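Local coordinates for NAD-dependent aldehyde dehydrogenase (Burkholderia multivorans, PDB 5UJU) that oxidises aldehydes to carboxylic acids with NAD as the cofactor, as a member of the aldehyde dehydrogenase family, at the interface of chains A and B. Residues are numbered along the deposited sequence; one frame, centred on the assembly and turned at random. Chains: chain A/B, NAD-dependent aldehyde dehydrogenase.

Contact 1: the interface of chains A and B. Residues chain A 205, 555-557; chain B 509, 534-536.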
# COMPACT_ATOMS: atom_id res chain seq x y z
N ARG A 205 5.71 -8.70 7.76
CA ARG A 205 4.32 -9.15 7.86
C ARG A 205 4.22 -10.62 8.26
O ARG A 205 3.37 -10.99 9.07
CB ARG A 205 3.60 -8.90 6.54
CG ARG A 205 3.36 -7.42 6.28
CD ARG A 205 2.29 -6.88 7.21
NE ARG A 205 1.80 -5.60 6.72
CZ ARG A 205 0.63 -5.06 7.06
NH1 ARG A 205 -0.17 -5.69 7.91
NH2 ARG A 205 0.27 -3.89 6.52
N ARG A 555 6.17 -3.65 8.89
CA ARG A 555 5.56 -2.68 9.78
C ARG A 555 6.61 -2.24 10.79
O ARG A 555 7.71 -2.79 10.84
CB ARG A 555 4.31 -3.26 10.48
CG ARG A 555 3.20 -3.79 9.54
CD ARG A 555 2.33 -2.67 8.93
NE ARG A 555 3.07 -1.90 7.92
CZ ARG A 555 2.88 -0.61 7.67
NH1 ARG A 555 1.97 0.07 8.35
NH2 ARG A 555 3.62 -0.00 6.74
N VAL A 556 6.29 -1.20 11.56
CA VAL A 556 7.18 -0.66 12.59
C VAL A 556 6.46 -0.74 13.93
O VAL A 556 5.38 -0.17 14.10
CB VAL A 556 7.59 0.79 12.28
CG1 VAL A 556 8.61 1.29 13.29
CG2 VAL A 556 8.16 0.89 10.87
N VAL A 557 7.07 -1.46 14.88
CA VAL A 557 6.56 -1.57 16.25
C VAL A 557 7.48 -0.75 17.15
O VAL A 557 8.68 -1.04 17.26
CB VAL A 557 6.47 -3.03 16.72
CG1 VAL A 557 6.18 -3.08 18.24
CG2 VAL A 557 5.39 -3.79 15.96
N GLY B 509 1.68 -6.59 17.37
CA GLY B 509 1.71 -5.44 16.47
C GLY B 509 1.20 -4.16 17.11
O GLY B 509 0.35 -3.48 16.55
N THR B 534 -0.24 0.37 14.18
CA THR B 534 0.82 -0.15 13.33
C THR B 534 0.32 -0.54 11.95
O THR B 534 1.10 -0.53 10.99
CB THR B 534 1.46 -1.39 13.96
OG1 THR B 534 0.47 -2.43 14.04
CG2 THR B 534 2.00 -1.07 15.36
N GLY B 535 -0.96 -0.89 11.83
CA GLY B 535 -1.45 -1.55 10.65
C GLY B 535 -1.24 -3.04 10.63
O GLY B 535 -1.57 -3.69 9.63
N ALA B 536 -0.72 -3.63 11.71
CA ALA B 536 -0.44 -5.05 11.70
C ALA B 536 -1.52 -5.88 12.37
O ALA B 536 -1.54 -7.11 12.19
CB ALA B 536 0.91 -5.34 12.39
O HOH W 1 3.93 0.38 11.38
O HOH W 2 -2.17 -3.39 6.61
O HOH W 3 -0.13 -7.85 9.41

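Contact 2: the interface of chains A and B. Residues chain A 513-516, 520-521; chain B 196, 560-562.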
# COMPACT_ATOMS: atom_id res chain seq x y z
N SER A 513 4.31 4.67 -25.49
CA SER A 513 5.47 4.69 -26.37
C SER A 513 5.13 5.49 -27.62
O SER A 513 4.04 5.33 -28.18
CB SER A 513 5.91 3.26 -26.73
OG SER A 513 6.26 2.52 -25.56
N ILE A 514 6.06 6.34 -28.06
CA ILE A 514 5.80 7.31 -29.13
C ILE A 514 6.77 7.06 -30.28
O ILE A 514 7.99 7.07 -30.08
CB ILE A 514 5.93 8.75 -28.63
CG1 ILE A 514 4.94 9.01 -27.49
CG2 ILE A 514 5.69 9.73 -29.77
CD1 ILE A 514 5.43 10.05 -26.48
N ASN A 515 6.23 6.84 -31.48
CA ASN A 515 7.00 6.77 -32.73
C ASN A 515 8.17 5.79 -32.64
O ASN A 515 9.31 6.12 -32.97
CB ASN A 515 7.48 8.17 -33.15
CG ASN A 515 6.35 9.07 -33.58
OD1 ASN A 515 5.36 8.59 -34.13
ND2 ASN A 515 6.46 10.36 -33.30
N LEU A 516 7.88 4.58 -32.19
CA LEU A 516 8.90 3.52 -32.16
C LEU A 516 9.17 3.01 -33.58
O LEU A 516 8.46 2.14 -34.08
CB LEU A 516 8.45 2.38 -31.25
CG LEU A 516 8.23 2.70 -29.77
CD1 LEU A 516 7.92 1.41 -29.03
CD2 LEU A 516 9.43 3.43 -29.14
N VAL A 520 14.00 -0.07 -30.34
CA VAL A 520 13.27 -0.25 -29.09
C VAL A 520 11.83 -0.61 -29.43
O VAL A 520 11.20 0.05 -30.27
CB VAL A 520 13.34 1.01 -28.20
CG1 VAL A 520 12.41 0.87 -27.00
CG2 VAL A 520 14.77 1.26 -27.73
N PHE A 521 11.32 -1.68 -28.82
CA PHE A 521 9.98 -2.17 -29.11
C PHE A 521 9.08 -2.01 -27.90
O PHE A 521 9.53 -2.07 -26.75
CB PHE A 521 10.02 -3.65 -29.54
CG PHE A 521 11.03 -3.92 -30.61
CD1 PHE A 521 10.79 -3.51 -31.92
CD2 PHE A 521 12.24 -4.53 -30.30
CE1 PHE A 521 11.72 -3.73 -32.91
CE2 PHE A 521 13.18 -4.76 -31.29
CZ PHE A 521 12.92 -4.36 -32.61
N MET B 196 16.49 7.58 -25.30
CA MET B 196 15.09 7.95 -25.20
C MET B 196 14.92 8.97 -24.10
O MET B 196 15.64 8.96 -23.10
CB MET B 196 14.19 6.75 -24.88
CG MET B 196 14.44 5.52 -25.73
SD MET B 196 13.09 4.34 -25.55
CE MET B 196 11.85 5.06 -26.63
N ARG B 560 7.62 7.46 -23.31
CA ARG B 560 8.98 7.42 -23.81
C ARG B 560 8.99 7.74 -25.29
O ARG B 560 8.05 7.41 -26.02
CB ARG B 560 9.66 6.06 -23.58
CG ARG B 560 8.96 4.89 -24.24
CD ARG B 560 9.62 3.57 -23.87
NE ARG B 560 8.81 2.43 -24.28
CZ ARG B 560 9.18 1.16 -24.17
NH1 ARG B 560 10.37 0.84 -23.65
NH2 ARG B 560 8.37 0.20 -24.58
N VAL B 561 10.07 8.38 -25.72
CA VAL B 561 10.28 8.73 -27.12
C VAL B 561 11.78 8.77 -27.36
O VAL B 561 12.56 9.12 -26.47
CB VAL B 561 9.59 10.07 -27.48
CG1 VAL B 561 10.26 11.23 -26.74
CG2 VAL B 561 9.57 10.32 -28.99
N HIS B 562 12.20 8.36 -28.55
CA HIS B 562 13.60 8.46 -28.94
C HIS B 562 14.04 9.92 -29.00
O HIS B 562 13.28 10.80 -29.41
CB HIS B 562 13.83 7.80 -30.30
CG HIS B 562 13.81 6.30 -30.26
ND1 HIS B 562 14.92 5.55 -29.92
CD2 HIS B 562 12.82 5.42 -30.52
CE1 HIS B 562 14.61 4.27 -29.97
NE2 HIS B 562 13.34 4.16 -30.33
O HOH W 4 12.24 2.03 -31.78
O HOH W 5 10.35 8.00 -30.88

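Contact 1: the interface of chains A and B
A:Arg555 and A:Arg205 each reach a backbone carbonyl of the B:Thr534-B:Gly535 turn, at the interface of the two chains of the deposited assembly of this aldehyde dehydrogenase family member. A:Arg555 lies near the start of strand 554-562, the C-terminal strand of the oligomerisation region in this family. Its NH1 donates a hydrogen bond to B:Thr534 O at 2.8 Å. The donor stands 18° from the carbonyl plane. The chain is bent at chi2 and chi3, and these bends swing NH1 to B:Thr534 O, with the rest of the head beyond it. Its CG meets the methyl CB of B:Ala536 at 4.0 Å.

A:Arg205 comes from a loop. Its NH1 donates to B:Gly535 O at 3.0 Å, and this bond is bent, with 131° at the hydrogen. The oxygen is tilted out of the guanidinium plane. The CD of A:Arg555 lies over one face of this guanidinium, 3.3 Å above the plane and toward its rim, so the two arginines pack together within chain A.

Waters extend both grips. Water 2 joins A:Arg205 NH2 to B:Gly535 O. Water 3 sits at the guanidinium edge, in plane, and joins NH1 to B:Ala536 O. Water 1 joins N and O of A:Val556 to B:Thr534 O, which thus also has a water partner.

Farther along the strand, A:Val557 CG2 touches B:Gly509 CA. The turn is braced from within chain B. The hydroxyl OG1 of B:Thr534 donates to B:Gly509 O at 2.7 Å and accepts from B:Ala536 N at 2.9 Å. OG1 lies between the backbone N and the carbonyl carbon (chi1 64°), while the methyl CG2 faces A:Val556 O.

Contact 2: the interface of chains A and B
Strand 511-514 of chain A and the loop that follows it meet the end of strand 554-562 of chain B, with strand 191-204 of chain B alongside. This is a beta-sheet extension across the two chains of an aldehyde dehydrogenase family protein. A:Ser513 pairs with B:Arg560 and A:Ile514 with B:Val561, both as parallel bridges. A:Ile514 N donates to B:Arg560 O at 3.0 Å.

B:Arg560 turns the NE-NH2 edge of its guanidinium to A:Ser513. B:Arg560 NE donates to A:Ser513 OG, the hydroxyl, at 2.9 Å, nearly straight at 165°, and B:Arg560 NH2 reaches the same OG at 3.3 Å. OG lies in the guanidinium plane, at its edge. CG of the arginine sits between its own backbone N and carbonyl carbon (chi1 59°), and the chain then runs extended to NE, which carries the head out from its strand, past A:Ser513, to where the edge of the guanidinium meets OG.

The apolar part involves the loop. A:Val520 puts CG2 at 3.8 Å from B:His562 CE1, and its other methyl, CG1, meets B:Met196 SD. A:Leu516 CD2 touches B:Met196 CE at 3.8 Å, the two side chains crossing at about a right angle. That CE also lies over one face of the B:His562 imidazole, toward its rim.

Two waters complete the contact. Water 4 joins B:His562 NE2, at 2.8 Å, to N and O of A:Val520. Water 5 links B:His562 N to A:Ile514 O and A:Asn515 O.

The centres of the C-alpha atoms of contact 1 and contact 2 lie about 42 Å apart. Both use strand 554-562, from opposite chains: its start in chain A in contact 1, its end in chain B in contact 2. The interface is two-fold symmetric, so each strand makes both contacts, first with the turn and then with the partner's strand 511-514. The strand 191-204 region contributes to each: A:Arg205, just after it, in contact 1 and B:Met196, within it, in contact 2. The reciprocally exchanged strands suggest a dimer, a common building block in this family, though the structure alone does not show the state in solution.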